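Chitin elicitor-binding protein (Oryza sativa subsp. japonica, PDB 5JCD) binds chitin oligosaccharides from fungal cell walls through its LysM-containing ectodomain, a large part of which is present here, and helps pass the elicitor signal on to rice defence responses. Local coordinates at residues Thr37-Pro40 against Asp41-Ala45. Residues are numbered along the deposited sequence; the frame is centred on the assembly and turned at random.
Sequences TTLP and DLLGA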
# COMPACT_ATOMS: atom_id res chain seq x y z
N THR A 37 -4.07 -11.15 3.95
CA THR A 37 -5.12 -11.07 4.95
C THR A 37 -6.15 -12.11 4.56
O THR A 37 -6.14 -12.61 3.44
CB THR A 37 -5.75 -9.64 4.98
OG1 THR A 37 -6.81 -9.60 5.94
CG2 THR A 37 -6.33 -9.26 3.63
N THR A 38 -7.04 -12.44 5.48
CA THR A 38 -8.12 -13.37 5.18
C THR A 38 -9.29 -12.59 4.62
O THR A 38 -9.37 -11.36 4.76
CB THR A 38 -8.61 -14.13 6.45
OG1 THR A 38 -9.29 -13.23 7.33
CG2 THR A 38 -7.45 -14.81 7.18
N LEU A 39 -10.22 -13.30 3.99
CA LEU A 39 -11.45 -12.70 3.50
C LEU A 39 -12.24 -11.91 4.55
O LEU A 39 -12.59 -10.77 4.29
CB LEU A 39 -12.35 -13.74 2.83
CG LEU A 39 -13.76 -13.24 2.47
CD1 LEU A 39 -13.72 -12.15 1.41
CD2 LEU A 39 -14.64 -14.40 2.02
N PRO A 40 -12.52 -12.50 5.73
CA PRO A 40 -13.32 -11.69 6.67
C PRO A 40 -12.62 -10.41 7.14
O PRO A 40 -13.28 -9.40 7.39
CB PRO A 40 -13.56 -12.63 7.86
CG PRO A 40 -12.89 -13.88 7.57
CD PRO A 40 -12.32 -13.88 6.20
N ASP A 41 -11.30 -10.43 7.24
CA ASP A 41 -10.59 -9.21 7.60
C ASP A 41 -10.66 -8.18 6.46
O ASP A 41 -10.78 -6.99 6.72
CB ASP A 41 -9.15 -9.50 8.01
CG ASP A 41 -9.05 -10.21 9.36
OD1 ASP A 41 -10.03 -10.19 10.14
OD2 ASP A 41 -8.00 -10.82 9.63
N LEU A 42 -10.61 -8.64 5.22
CA LEU A 42 -10.72 -7.71 4.08
C LEU A 42 -12.08 -7.03 4.11
O LEU A 42 -12.18 -5.82 3.95
CB LEU A 42 -10.46 -8.43 2.74
CG LEU A 42 -10.41 -7.54 1.48
CD1 LEU A 42 -9.41 -6.38 1.68
CD2 LEU A 42 -10.02 -8.33 0.21
N LEU A 43 -13.14 -7.82 4.33
CA LEU A 43 -14.51 -7.31 4.41
C LEU A 43 -14.71 -6.29 5.52
O LEU A 43 -15.34 -5.24 5.33
CB LEU A 43 -15.48 -8.48 4.58
CG LEU A 43 -15.45 -9.51 3.43
CD1 LEU A 43 -16.28 -10.75 3.76
CD2 LEU A 43 -15.90 -8.90 2.12
N GLY A 44 -14.17 -6.60 6.70
CA GLY A 44 -14.25 -5.70 7.83
C GLY A 44 -13.50 -4.40 7.61
O GLY A 44 -13.93 -3.33 8.05
N ALA A 45 -12.32 -4.49 6.99
CA ALA A 45 -11.55 -3.30 6.65
C ALA A 45 -12.32 -2.37 5.69
O ALA A 45 -12.05 -1.19 5.62
CB ALA A 45 -10.22 -3.69 6.04
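Thr38 caps the N-terminus of helix 39-45 by taking a weak bond from Asp41 N at its OG1, 3.4 Å away and nearly straight (163°). With chi1 at 70°, OG1 lies between the backbone N and the carbonyl carbon of Thr38, which puts it opposite the Asp41 amide. Thr38 O receives Leu42 N at 3.0 Å, starting the helical i to i+4 pattern that Leu43 N to Leu39 O and Gly44 N to Pro40 O carry on. Pro40 has no N-H to give, which costs little in a first turn, where amides have no preceding helical carbonyl to meet. Thr37 folds back over this start: its OG1, anti to the backbone N (chi1 178°), comes within 3.1 Å of Asp41 CB and also gives a weak bond to Thr38 O, which thus has two donors. The Asp41 carboxylate swings to the same end, its OD2 3.6 Å from Thr38 OG1; a negative charge there would probably suit the positive end of the helix dipole. One turn apart, the Leu39 and Leu43 side chains meet through their CD1 methyls at 3.7 Å, while Leu43 CG sits 3.2 Å from Leu39 O. Leu43 also reaches Tyr27, Leu48 and Thr52, and Leu42 packs on Leu30 and Val31 of helix 27-34 and on Val64 and Pro67 of strand 63-72. An alanine at Leu43 would lack the branched end and would probably leave Leu39 CD1 without its apolar mate and open a gap beside Tyr27 and Leu48. The whole is a threonine N-cap with proline in the first turn, opening an amphipathic helix whose Leu42 and Leu43 pack against helix 27-34, Leu42 also against strand 63-72.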